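Local atomic coordinates of CTD kinase subunit gamma (Schizosaccharomyces pombe, PDB entry 5CE7), a protein that serves as the gamma subunit of the CTD kinase complex, which probably hyperphosphorylates the C-terminal repeat domain of RNA polymerase II during transcriptional elongation. Residues D2-E5 / G6-T9; M8-L11 / Q12-K16; S23-K26 / P27-A31; K120-D123 / D124-K128; T133-A136 / H137-A140. All coordinates share one frame; numbering follows the deposited sequence.

Contact 1 of 5, residues D2-E5 / G6-T9; sequences DPFE and GRMT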
loop_
_atom_site.group_PDB
_atom_site.type_symbol
_atom_site.label_atom_id
_atom_site.label_comp_id
_atom_site.label_asym_id
_atom_site.label_seq_id
_atom_site.Cartn_x
_atom_site.Cartn_y
_atom_site.Cartn_z
ATOM N N ASP A 2 6.952 6.110 -21.986
ATOM C CA ASP A 2 8.189 5.532 -21.457
ATOM C C ASP A 2 8.231 5.511 -19.921
ATOM O O ASP A 2 7.445 6.200 -19.263
ATOM C CB ASP A 2 9.452 6.160 -22.094
ATOM C CG ASP A 2 9.578 7.667 -21.865
ATOM O OD1 ASP A 2 9.219 8.174 -20.780
ATOM O OD2 ASP A 2 10.089 8.349 -22.785
ATOM N N PRO A 3 9.127 4.690 -19.349
ATOM C CA PRO A 3 9.198 4.608 -17.885
ATOM C C PRO A 3 9.333 5.959 -17.168
ATOM O O PRO A 3 8.691 6.135 -16.135
ATOM C CB PRO A 3 10.424 3.723 -17.655
ATOM C CG PRO A 3 10.371 2.762 -18.822
ATOM C CD PRO A 3 9.887 3.602 -20.003
ATOM N N PHE A 4 10.130 6.888 -17.692
ATOM C CA PHE A 4 10.312 8.181 -17.021
ATOM C C PHE A 4 9.029 8.996 -16.878
ATOM O O PHE A 4 8.724 9.500 -15.788
ATOM C CB PHE A 4 11.383 9.048 -17.705
ATOM C CG PHE A 4 11.592 10.379 -17.029
ATOM C CD1 PHE A 4 12.360 10.474 -15.879
ATOM C CD2 PHE A 4 10.974 11.525 -17.516
ATOM C CE1 PHE A 4 12.545 11.697 -15.247
ATOM C CE2 PHE A 4 11.152 12.752 -16.884
ATOM C CZ PHE A 4 11.928 12.830 -15.745
ATOM N N GLU A 5 8.303 9.159 -17.982
ATOM C CA GLU A 5 7.013 9.845 -17.945
ATOM C C GLU A 5 6.035 9.125 -17.006
ATOM O O GLU A 5 5.260 9.761 -16.280
ATOM C CB GLU A 5 6.398 9.958 -19.346
ATOM C CG GLU A 5 5.120 10.813 -19.340
ATOM C CD GLU A 5 4.417 10.910 -20.693
ATOM O OE1 GLU A 5 3.292 11.456 -20.735
ATOM O OE2 GLU A 5 4.974 10.444 -21.708
ATOM N N GLY A 6 6.078 7.799 -17.023
ATOM C CA GLY A 6 5.262 6.999 -16.127
ATOM C C GLY A 6 5.503 7.337 -14.663
ATOM O O GLY A 6 4.559 7.578 -13.905
ATOM N N ARG A 7 6.773 7.345 -14.260
ATOM C CA ARG A 7 7.152 7.667 -12.891
ATOM C C ARG A 7 6.755 9.101 -12.531
ATOM O O ARG A 7 6.201 9.341 -11.465
ATOM C CB ARG A 7 8.670 7.477 -12.680
ATOM C CG ARG A 7 9.146 6.022 -12.760
ATOM C CD ARG A 7 10.594 5.848 -12.289
ATOM N NE ARG A 7 11.552 6.589 -13.106
ATOM C CZ ARG A 7 12.124 6.117 -14.210
ATOM N NH1 ARG A 7 11.867 4.885 -14.622
ATOM N NH2 ARG A 7 12.976 6.873 -14.893
HETATM N N MSE A 8 7.051 10.050 -13.416
HETATM C CA MSE A 8 6.756 11.465 -13.162
HETATM C C MSE A 8 5.259 11.711 -12.924
HETATM O O MSE A 8 4.858 12.343 -11.934
HETATM C CB MSE A 8 7.230 12.343 -14.331
HETATM C CG MSE A 8 7.029 13.836 -14.061
HETATM SE SE MSE A 8 8.040 14.433 -12.489
HETATM C CE MSE A 8 9.801 14.276 -13.283
ATOM N N THR A 9 4.445 11.219 -13.847
ATOM C CA THR A 9 2.997 11.328 -13.738
ATOM C C THR A 9 2.458 10.604 -12.504
ATOM O O THR A 9 1.625 11.148 -11.763
ATOM C CB THR A 9 2.309 10.799 -15.007
ATOM O OG1 THR A 9 2.799 11.522 -16.142
ATOM C CG2 THR A 9 0.788 10.989 -14.920
HETATM O O HOH W 1 1.572 11.545 -18.403
#

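Contact 2 of 5, residues M8-L11 / Q12-K16; sequences MTFL and QLLGK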
loop_
_atom_site.group_PDB
_atom_site.type_symbol
_atom_site.label_atom_id
_atom_site.label_comp_id
_atom_site.label_asym_id
_atom_site.label_seq_id
_atom_site.Cartn_x
_atom_site.Cartn_y
_atom_site.Cartn_z
HETATM N N MSE A 8 7.051 10.050 -13.416
HETATM C CA MSE A 8 6.756 11.465 -13.162
HETATM C C MSE A 8 5.259 11.711 -12.924
HETATM O O MSE A 8 4.858 12.343 -11.934
HETATM C CB MSE A 8 7.230 12.343 -14.331
HETATM C CG MSE A 8 7.029 13.836 -14.061
HETATM SE SE MSE A 8 8.040 14.433 -12.489
HETATM C CE MSE A 8 9.801 14.276 -13.283
ATOM N N THR A 9 4.445 11.219 -13.847
ATOM C CA THR A 9 2.997 11.328 -13.738
ATOM C C THR A 9 2.458 10.604 -12.504
ATOM O O THR A 9 1.625 11.148 -11.763
ATOM C CB THR A 9 2.309 10.799 -15.007
ATOM O OG1 THR A 9 2.799 11.522 -16.142
ATOM C CG2 THR A 9 0.788 10.989 -14.920
ATOM N N PHE A 10 2.927 9.380 -12.275
ATOM C CA PHE A 10 2.457 8.605 -11.126
ATOM C C PHE A 10 2.783 9.301 -9.803
ATOM O O PHE A 10 1.943 9.362 -8.904
ATOM C CB PHE A 10 3.009 7.172 -11.166
ATOM C CG PHE A 10 2.415 6.249 -10.133
ATOM C CD1 PHE A 10 1.042 5.990 -10.109
ATOM C CD2 PHE A 10 3.230 5.605 -9.204
ATOM C CE1 PHE A 10 0.496 5.120 -9.169
ATOM C CE2 PHE A 10 2.685 4.735 -8.260
ATOM C CZ PHE A 10 1.325 4.491 -8.244
ATOM N N LEU A 11 3.991 9.841 -9.686
ATOM C CA LEU A 11 4.374 10.577 -8.482
ATOM C C LEU A 11 3.444 11.781 -8.229
ATOM O O LEU A 11 3.059 12.045 -7.089
ATOM C CB LEU A 11 5.857 11.011 -8.537
ATOM C CG LEU A 11 6.917 9.933 -8.236
ATOM C CD1 LEU A 11 8.332 10.448 -8.524
ATOM C CD2 LEU A 11 6.796 9.438 -6.767
ATOM N N GLN A 12 3.089 12.504 -9.291
ATOM C CA GLN A 12 2.138 13.616 -9.182
ATOM C C GLN A 12 0.765 13.130 -8.716
ATOM O O GLN A 12 0.149 13.724 -7.834
ATOM C CB GLN A 12 2.028 14.368 -10.511
ATOM C CG GLN A 12 3.308 15.105 -10.908
ATOM C CD GLN A 12 3.178 15.800 -12.249
ATOM O OE1 GLN A 12 2.456 16.784 -12.385
ATOM N NE2 GLN A 12 3.874 15.281 -13.248
ATOM N N LEU A 13 0.285 12.038 -9.302
ATOM C CA LEU A 13 -0.962 11.426 -8.852
ATOM C C LEU A 13 -0.908 11.001 -7.374
ATOM O O LEU A 13 -1.859 11.226 -6.619
ATOM C CB LEU A 13 -1.296 10.227 -9.743
ATOM C CG LEU A 13 -2.356 10.407 -10.834
ATOM C CD1 LEU A 13 -2.655 11.859 -11.138
ATOM C CD2 LEU A 13 -1.982 9.631 -12.095
ATOM N N LEU A 14 0.193 10.375 -6.960
ATOM C CA LEU A 14 0.350 9.990 -5.556
ATOM C C LEU A 14 0.276 11.195 -4.621
ATOM O O LEU A 14 -0.179 11.079 -3.490
ATOM C CB LEU A 14 1.669 9.262 -5.335
ATOM C CG LEU A 14 1.700 7.846 -5.889
ATOM C CD1 LEU A 14 3.100 7.260 -5.789
ATOM C CD2 LEU A 14 0.680 7.005 -5.145
ATOM N N GLY A 15 0.730 12.348 -5.102
ATOM C CA GLY A 15 0.706 13.561 -4.309
ATOM C C GLY A 15 -0.704 14.034 -4.002
ATOM O O GLY A 15 -0.893 14.888 -3.130
ATOM N N LYS A 16 -1.686 13.476 -4.715
ATOM C CA LYS A 16 -3.093 13.866 -4.566
ATOM C C LYS A 16 -3.813 13.073 -3.493
ATOM O O LYS A 16 -4.940 13.393 -3.154
ATOM C CB LYS A 16 -3.860 13.648 -5.869
ATOM C CG LYS A 16 -3.265 14.335 -7.063
ATOM C CD LYS A 16 -3.182 15.810 -6.829
ATOM C CE LYS A 16 -3.061 16.537 -8.149
ATOM N NZ LYS A 16 -2.923 17.990 -7.908
#

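Contact 3 of 5, residues S23-K26 / P27-A31; sequences SQIK and PAQFA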
loop_
_atom_site.group_PDB
_atom_site.type_symbol
_atom_site.label_atom_id
_atom_site.label_comp_id
_atom_site.label_asym_id
_atom_site.label_seq_id
_atom_site.Cartn_x
_atom_site.Cartn_y
_atom_site.Cartn_z
ATOM N N SER A 23 -9.831 9.657 -3.657
ATOM C CA SER A 23 -8.537 10.223 -4.059
ATOM C C SER A 23 -7.556 9.159 -4.556
ATOM O O SER A 23 -6.520 9.475 -5.145
ATOM C CB SER A 23 -7.891 10.982 -2.889
ATOM O OG SER A 23 -7.474 10.086 -1.869
ATOM N N GLN A 24 -7.885 7.902 -4.295
ATOM C CA GLN A 24 -6.977 6.797 -4.539
ATOM C C GLN A 24 -7.305 6.125 -5.873
ATOM O O GLN A 24 -6.512 5.356 -6.395
ATOM C CB GLN A 24 -7.063 5.794 -3.370
ATOM C CG GLN A 24 -6.629 6.409 -2.023
ATOM C CD GLN A 24 -7.304 5.790 -0.806
ATOM O OE1 GLN A 24 -7.720 4.638 -0.826
ATOM N NE2 GLN A 24 -7.414 6.565 0.258
ATOM N N ILE A 25 -8.475 6.437 -6.423
ATOM C CA ILE A 25 -8.937 5.783 -7.637
ATOM C C ILE A 25 -8.081 6.103 -8.862
ATOM O O ILE A 25 -7.673 5.201 -9.590
ATOM C CB ILE A 25 -10.406 6.131 -7.946
ATOM C CG1 ILE A 25 -11.324 5.581 -6.855
ATOM C CG2 ILE A 25 -10.815 5.570 -9.297
ATOM C CD1 ILE A 25 -11.115 4.108 -6.572
ATOM N N LYS A 26 -7.833 7.380 -9.108
ATOM C CA LYS A 26 -7.076 7.770 -10.296
ATOM C C LYS A 26 -5.638 7.232 -10.314
ATOM O O LYS A 26 -5.165 6.760 -11.350
ATOM C CB LYS A 26 -7.072 9.291 -10.468
ATOM C CG LYS A 26 -7.299 9.730 -11.900
ATOM C CD LYS A 26 -6.831 11.158 -12.146
ATOM C CE LYS A 26 -6.503 11.357 -13.630
ATOM N NZ LYS A 26 -5.832 12.659 -13.913
ATOM N N PRO A 27 -4.922 7.313 -9.177
ATOM C CA PRO A 27 -3.566 6.730 -9.194
ATOM C C PRO A 27 -3.602 5.215 -9.396
ATOM O O PRO A 27 -2.697 4.670 -10.016
ATOM C CB PRO A 27 -3.005 7.044 -7.797
ATOM C CG PRO A 27 -3.895 8.073 -7.206
ATOM C CD PRO A 27 -5.195 8.114 -7.969
ATOM N N ALA A 28 -4.636 4.548 -8.880
ATOM C CA ALA A 28 -4.772 3.105 -9.054
ATOM C C ALA A 28 -5.062 2.725 -10.501
ATOM O O ALA A 28 -4.507 1.747 -11.014
ATOM C CB ALA A 28 -5.864 2.552 -8.129
ATOM N N GLN A 29 -5.932 3.488 -11.158
ATOM C CA GLN A 29 -6.246 3.252 -12.572
ATOM C C GLN A 29 -5.026 3.455 -13.473
ATOM O O GLN A 29 -4.803 2.688 -14.423
ATOM C CB GLN A 29 -7.403 4.144 -13.045
ATOM C CG GLN A 29 -8.762 3.724 -12.489
ATOM C CD GLN A 29 -9.867 4.720 -12.788
ATOM O OE1 GLN A 29 -9.628 5.925 -12.880
ATOM N NE2 GLN A 29 -11.090 4.218 -12.935
ATOM N N PHE A 30 -4.251 4.496 -13.181
ATOM C CA PHE A 30 -3.001 4.759 -13.899
ATOM C C PHE A 30 -2.009 3.608 -13.748
ATOM O O PHE A 30 -1.424 3.155 -14.729
ATOM C CB PHE A 30 -2.347 6.054 -13.401
ATOM C CG PHE A 30 -1.116 6.449 -14.174
ATOM C CD1 PHE A 30 -1.217 7.249 -15.303
ATOM C CD2 PHE A 30 0.142 6.022 -13.768
ATOM C CE1 PHE A 30 -0.077 7.616 -16.021
ATOM C CE2 PHE A 30 1.280 6.378 -14.481
ATOM C CZ PHE A 30 1.167 7.178 -15.604
ATOM N N ALA A 31 -1.800 3.158 -12.514
ATOM C CA ALA A 31 -0.860 2.080 -12.239
ATOM C C ALA A 31 -1.216 0.826 -13.019
ATOM O O ALA A 31 -0.327 0.091 -13.465
ATOM C CB ALA A 31 -0.806 1.772 -10.734
#

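Contact 4 of 5, residues K120-D123 / D124-K128; sequences KVID and DNQYK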
loop_
_atom_site.group_PDB
_atom_site.type_symbol
_atom_site.label_atom_id
_atom_site.label_comp_id
_atom_site.label_asym_id
_atom_site.label_seq_id
_atom_site.Cartn_x
_atom_site.Cartn_y
_atom_site.Cartn_z
ATOM N N LYS A 120 -7.821 -12.273 0.015
ATOM C CA LYS A 120 -6.849 -13.323 -0.299
ATOM C C LYS A 120 -5.575 -12.806 -0.974
ATOM O O LYS A 120 -4.873 -13.548 -1.665
ATOM C CB LYS A 120 -7.512 -14.409 -1.146
ATOM C CG LYS A 120 -8.804 -14.937 -0.513
ATOM C CD LYS A 120 -9.489 -15.980 -1.370
ATOM C CE LYS A 120 -10.151 -17.043 -0.501
ATOM N NZ LYS A 120 -9.136 -17.862 0.234
ATOM N N VAL A 121 -5.282 -11.526 -0.764
ATOM C CA VAL A 121 -4.020 -10.954 -1.210
ATOM C C VAL A 121 -2.897 -11.457 -0.302
ATOM O O VAL A 121 -1.770 -11.696 -0.752
ATOM C CB VAL A 121 -4.066 -9.413 -1.187
ATOM C CG1 VAL A 121 -2.734 -8.828 -1.663
ATOM C CG2 VAL A 121 -5.217 -8.907 -2.049
ATOM N N ILE A 122 -3.212 -11.612 0.985
ATOM C CA ILE A 122 -2.278 -12.204 1.947
ATOM C C ILE A 122 -2.911 -13.439 2.597
ATOM O O ILE A 122 -4.119 -13.475 2.817
ATOM C CB ILE A 122 -1.832 -11.195 3.032
ATOM C CG1 ILE A 122 -3.012 -10.747 3.905
ATOM C CG2 ILE A 122 -1.143 -9.975 2.403
ATOM C CD1 ILE A 122 -2.618 -9.677 4.949
ATOM N N ASP A 123 -2.102 -14.461 2.870
ATOM C CA ASP A 123 -2.617 -15.686 3.485
ATOM C C ASP A 123 -2.668 -15.602 5.020
ATOM O O ASP A 123 -2.397 -14.549 5.617
ATOM C CB ASP A 123 -1.827 -16.927 3.023
ATOM C CG ASP A 123 -0.356 -16.890 3.437
ATOM O OD1 ASP A 123 -0.034 -16.334 4.506
ATOM O OD2 ASP A 123 0.489 -17.426 2.687
ATOM N N ASP A 124 -3.020 -16.718 5.650
ATOM C CA ASP A 124 -3.220 -16.748 7.092
ATOM C C ASP A 124 -1.940 -16.442 7.856
ATOM O O ASP A 124 -1.961 -15.690 8.832
ATOM C CB ASP A 124 -3.791 -18.102 7.533
ATOM C CG ASP A 124 -5.250 -18.286 7.139
ATOM O OD1 ASP A 124 -5.881 -17.306 6.677
ATOM O OD2 ASP A 124 -5.773 -19.411 7.311
ATOM N N ASN A 125 -0.829 -17.025 7.413
ATOM C CA ASN A 125 0.457 -16.810 8.071
ATOM C C ASN A 125 0.936 -15.356 7.997
ATOM O O ASN A 125 1.346 -14.790 9.012
ATOM C CB ASN A 125 1.534 -17.730 7.494
ATOM C CG ASN A 125 2.781 -17.755 8.348
ATOM O OD1 ASN A 125 2.708 -17.955 9.561
ATOM N ND2 ASN A 125 3.935 -17.523 7.727
ATOM N N GLN A 126 0.894 -14.775 6.794
ATOM C CA GLN A 126 1.205 -13.358 6.594
ATOM C C GLN A 126 0.342 -12.435 7.466
ATOM O O GLN A 126 0.856 -11.536 8.132
ATOM C CB GLN A 126 1.027 -12.972 5.124
ATOM C CG GLN A 126 1.976 -13.691 4.168
ATOM C CD GLN A 126 1.684 -13.357 2.717
ATOM O OE1 GLN A 126 0.677 -13.786 2.163
ATOM N NE2 GLN A 126 2.564 -12.574 2.099
ATOM N N TYR A 127 -0.969 -12.663 7.448
ATOM C CA TYR A 127 -1.904 -11.868 8.231
ATOM C C TYR A 127 -1.575 -11.972 9.715
ATOM O O TYR A 127 -1.529 -10.962 10.432
ATOM C CB TYR A 127 -3.333 -12.330 7.962
ATOM C CG TYR A 127 -4.393 -11.604 8.767
ATOM C CD1 TYR A 127 -4.651 -10.249 8.559
ATOM C CD2 TYR A 127 -5.150 -12.280 9.723
ATOM C CE1 TYR A 127 -5.621 -9.585 9.291
ATOM C CE2 TYR A 127 -6.123 -11.621 10.457
ATOM C CZ TYR A 127 -6.355 -10.277 10.237
ATOM O OH TYR A 127 -7.324 -9.630 10.968
ATOM N N LYS A 128 -1.329 -13.195 10.171
ATOM C CA LYS A 128 -0.964 -13.429 11.559
ATOM C C LYS A 128 0.339 -12.715 11.901
ATOM O O LYS A 128 0.442 -12.076 12.946
ATOM C CB LYS A 128 -0.841 -14.930 11.856
ATOM C CG LYS A 128 -2.180 -15.674 11.955
ATOM C CD LYS A 128 -1.976 -17.116 12.424
ATOM C CE LYS A 128 -3.297 -17.866 12.587
ATOM N NZ LYS A 128 -3.690 -18.625 11.366
#

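Contact 5 of 5, residues T133-A136 / H137-A140; sequences TVEA and HEQA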
loop_
_atom_site.group_PDB
_atom_site.type_symbol
_atom_site.label_atom_id
_atom_site.label_comp_id
_atom_site.label_asym_id
_atom_site.label_seq_id
_atom_site.Cartn_x
_atom_site.Cartn_y
_atom_site.Cartn_z
ATOM N N THR A 133 2.875 -7.881 14.350
ATOM C CA THR A 133 3.752 -6.727 14.247
ATOM C C THR A 133 3.042 -5.470 14.729
ATOM O O THR A 133 3.588 -4.709 15.519
ATOM C CB THR A 133 4.249 -6.515 12.802
ATOM O OG1 THR A 133 4.978 -7.674 12.385
ATOM C CG2 THR A 133 5.162 -5.296 12.725
ATOM N N VAL A 134 1.817 -5.261 14.250
ATOM C CA VAL A 134 1.014 -4.136 14.693
ATOM C C VAL A 134 0.821 -4.145 16.214
ATOM O O VAL A 134 0.926 -3.110 16.866
ATOM C CB VAL A 134 -0.368 -4.109 13.996
ATOM C CG1 VAL A 134 -1.239 -3.015 14.586
ATOM C CG2 VAL A 134 -0.204 -3.903 12.481
ATOM N N GLU A 135 0.531 -5.307 16.781
ATOM C CA GLU A 135 0.324 -5.383 18.218
ATOM C C GLU A 135 1.609 -5.038 18.973
ATOM O O GLU A 135 1.590 -4.237 19.905
ATOM C CB GLU A 135 -0.211 -6.760 18.628
ATOM C CG GLU A 135 -0.352 -6.939 20.128
ATOM C CD GLU A 135 -1.357 -5.975 20.749
ATOM O OE1 GLU A 135 -2.181 -5.398 20.007
ATOM O OE2 GLU A 135 -1.319 -5.794 21.988
ATOM N N ALA A 136 2.728 -5.629 18.558
ATOM C CA ALA A 136 4.023 -5.308 19.165
ATOM C C ALA A 136 4.324 -3.801 19.110
ATOM O O ALA A 136 4.791 -3.215 20.084
ATOM C CB ALA A 136 5.149 -6.098 18.484
ATOM N N HIS A 137 4.036 -3.181 17.974
ATOM C CA HIS A 137 4.312 -1.753 17.796
ATOM C C HIS A 137 3.269 -0.827 18.435
ATOM O O HIS A 137 3.538 0.357 18.684
ATOM C CB HIS A 137 4.515 -1.436 16.308
ATOM C CG HIS A 137 5.756 -2.062 15.734
ATOM N ND1 HIS A 137 6.099 -1.949 14.401
ATOM C CD2 HIS A 137 6.730 -2.792 16.314
ATOM C CE1 HIS A 137 7.242 -2.583 14.190
ATOM N NE2 HIS A 137 7.647 -3.107 15.335
ATOM N N GLU A 138 2.078 -1.349 18.704
ATOM C CA GLU A 138 1.104 -0.582 19.475
ATOM C C GLU A 138 1.532 -0.553 20.947
ATOM O O GLU A 138 1.423 0.469 21.626
ATOM C CB GLU A 138 -0.317 -1.160 19.329
ATOM C CG GLU A 138 -1.337 -0.517 20.286
ATOM C CD GLU A 138 -2.751 -1.095 20.176
ATOM O OE1 GLU A 138 -3.054 -1.820 19.218
ATOM O OE2 GLU A 138 -3.565 -0.820 21.069
ATOM N N GLN A 139 2.029 -1.678 21.440
ATOM C CA GLN A 139 2.336 -1.792 22.861
ATOM C C GLN A 139 3.652 -1.123 23.244
ATOM O O GLN A 139 3.822 -0.691 24.382
ATOM C CB GLN A 139 2.327 -3.258 23.310
ATOM C CG GLN A 139 1.022 -4.006 23.019
ATOM C CD GLN A 139 -0.215 -3.331 23.605
ATOM O OE1 GLN A 139 -0.118 -2.478 24.489
ATOM N NE2 GLN A 139 -1.390 -3.716 23.108
ATOM N N ALA A 140 4.573 -1.021 22.292
ATOM C CA ALA A 140 5.880 -0.433 22.560
ATOM C C ALA A 140 6.328 0.513 21.441
ATOM O O ALA A 140 5.785 0.520 20.329
ATOM C CB ALA A 140 6.915 -1.529 22.783
ATOM O OXT ALA A 140 7.262 1.290 21.629
#

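Contact 1 of 5, residues D2-E5 / G6-T9
Arg7 folds back over Pro3 and Phe4 in the first turns of helix 3-14, the opening helix of this noncanonical CTD-interacting domain, with Asp2 as its N-cap. Arg7 CB rests beside the carbonyl oxygens of Pro3 and Phe4, and Arg7 CG comes within 3.4 Å of Pro3 O, the same oxygen that accepts the backbone N-H of Arg7. A bend at chi3 (-62°) turns the end of the chain so that one face of the guanidinium, near its rim, lies over Pro3 O and Phe4 CA. NH1 passes Pro3 CB at 3.6 Å and goes on to a salt bridge with Asp40 on helix 38-51. NH2 takes the other direction and meets the edge of the Phe4 ring, 3.8 Å from CD1; ring and guanidinium planes are 76° apart. A leucine here would remove the guanidinium, and Asp40 would probably be left without this charged mate and the first turn without its salt bridge to helix 38-51.

Phe4 and Met8, a selenomethionine, run side by side. Two bends in the Met8 chain, at chi2 and chi3, bring CE back to 3.6 Å from Phe4 CZ.

At the cap, Asp2 OD1 receives Glu5 N at 3.1 Å in an almost straight bond (174°). Glu5 and Thr9 lie alongside one another a turn apart. Thr9 OG1 lies 3.0 Å from Glu5 O, and a water spans the two polar ends, 2.9 Å from Glu5 OE1 and 2.6 Å from Thr9 OG1.

Contact 2 of 5, residues M8-L11 / Q12-K16
Leu14 lies over one face of the Phe10 ring, a CH-pi contact between residues four apart in helix 3-14, part of the all-helical CTD-interacting domain. Leu14 CG sits 4.1 Å from the Phe10 ring centroid and only 14° off the ring normal, while its CD1 touches Phe10 CE2 at 3.6 Å. CG of Phe10 stands opposite the backbone N (chi1 -171°), which carries the ring into the interior among Leu41, Cys44 and Ile45 of helix 38-51, Phe30 and Ala31 of helix 25-33, and Phe63 of helix 54-73.

The other apolar touches are lighter. Thr9 and Leu13 run side by side toward Phe30, Thr9 CG2 being 4.2 Å from Leu13 CD2, and Leu14 CD1, the methyl that touches Phe10, also has Leu11 CD2 at 4.4 Å.

Polar contacts are mostly those of the helix itself, such as Leu14 N to Phe10 O at 2.8 Å. Gln12 adds one of its own: its extended chain runs back past Met8, its CG packing against Met8 O. That oxygen takes the backbone Gln12 N at 3.2 Å and, through a weak second bond, the amide Gln12 NE2 at 3.4 Å.

Contact 3 of 5, residues S23-K26 / P27-A31
Ser23 O faces the Pro27 ring, 3.4 Å from CD and 3.6 Å from CG. The proline nitrogen has no hydrogen to offer, and ring carbons stand where a helical N-H would otherwise point at this oxygen. The Ser23 hydroxyl turns back to the preceding loop, bonding to Ser20 O and Asn18 N.

Gln24 comes next. Its carbonyl oxygen accepts Ala28 N at 3.2 Å, and Ala28 CB nestles against the same oxygen. The Gln24 amide leads off the other way and is well satisfied, OE1 by Thr66 and Gln21, NE2 by Asn18.

With Ile25 the chain is in helix 25-33, a short member of the superhelix of this CTD-interacting domain, held between helices 3-14 and 54-73: Pro27 and Ala28 rest on Phe63 and Met70 of the latter, Phe30 on Phe10 and Leu13 of the former. Ile25 O binds Gln29 N at 2.9 Å. With Ile25 CG1 beside the backbone N (chi1 -65°), the CG2 branch is the one anti to that N, and this methyl reaches the Gln29 amide, 3.7 Å from Gln29 CD.

Lys26 precedes the proline: its CB lies 3.3 Å from Pro27 CD, tighter than usual for two carbons, and its chi1 (-137°) is off a staggered position, perhaps for this reason. Lys26 O takes Phe30 N at 3.1 Å, with Phe30 CB packed beside it.

Contact 4 of 5, residues K120-D123 / D124-K128
Asp123 and Gln126 hold each other in a capping box at the start of helix 124-139. Asp123 OD1 accepts Gln126 N at 2.9 Å, nearly straight at 174°, and in return Gln126 OE1 accepts Asp123 N, also at 2.9 Å. The two side chains cross at about a right angle, carboxylate and amide planes 60° apart. For Asp123 this requires CG between the backbone N and the carbonyl carbon (chi1 63°), which swings the carboxylate over the N-H groups of the first turn; that end of the helix would probably stabilise its negative charge. Asp123 O starts the regular ladder by taking Tyr127 N at 3.0 Å.

The next shell fixes the box. Gln126 OE1 also lies 3.4 Å from Ile122 CA, and its other amide atom, NE2, bonds to Ser85 OG on helix 80-86, a hydroxyl that binds Val121 O too. Asp124 OD1 turns away to His117, whose ring stacks on Tyr127. These partners tie the new helix to the end of the one before it: Lys120, with positive phi, is the C-prime residue of the Schellman motif that stops helix 100-118.

Ile122, in the link between the two helices, is buried against Leu116 of helix 100-118 and Ile88 of helix 88-95. Its CD1 comes to the edge of the Tyr127 ring, near the ring plane, and touches Tyr127 CB at 4.1 Å.

Contact 5 of 5, residues T133-A136 / H137-A140
The His137 imidazole is covered on one face by Thr133, one turn earlier in helix 124-139, the last helix of this all-helical CTD-interacting domain. Thr133 CG2 makes a CH-pi contact there, 4.0 Å from the His137 ring centroid and 26° off the normal. Thr133 O lies over the same face, 3.4 Å from His137 CG, while it accepts the backbone His137 N at 2.9 Å. A chi1 of -67° sets His137 CG anti to the carbonyl carbon and lays the ring back along the turn over Thr133. ND1 bonds to Ala96 O, and the side chain also packs on Ile98. An alanine here takes away the ring, and Ala96 O would probably be left without this donor, the Thr133 methyl without its cover and the helix end less firmly fastened to the 96-99 loop.

Two further flat groups, the carboxylates of Glu135 and Glu138, face Arg110 of helix 100-118. They approach with Glu135 OE1 to Glu138 OE1 3.8 Å apart, a like-charge pair probably offset by Arg110, whose NH2 forms a salt bridge with both oxygens. The bend of Glu135 at chi2 also carries OE2 toward Gln139, whose own chain bends to meet it; the 2.4 Å between Glu135 OE2 and Gln139 NE2 is too short to trust in detail.

Val134 turns inward instead, onto Val92, Ala106 and Val109. The chain finishes with Ala140 N bonded to Ala136 O at 3.1 Å.

All five contacts are local, each between residues a few positions apart, contact 4 at the turn from a loop into helix 124-139 and the others along a helix, so none closes a long loop. From the N terminus, contact 1 caps helix 3-14 and contact 2 continues it, the two sharing Met8 and Thr9. Contact 3, on the next helix, packs against both: the Phe30 ring meets Gly6 O and Thr9 CG2, and Phe10 CE1 reaches Pro27 O at 3.3 Å. Contacts 4 and 5 lie across the chain's centre, at the start and end of helix 124-139, their centres about 18 Å apart and without touch. Contacts 1 and 5, near the two chain ends, have centres about 37 Å apart, the widest separation among the five.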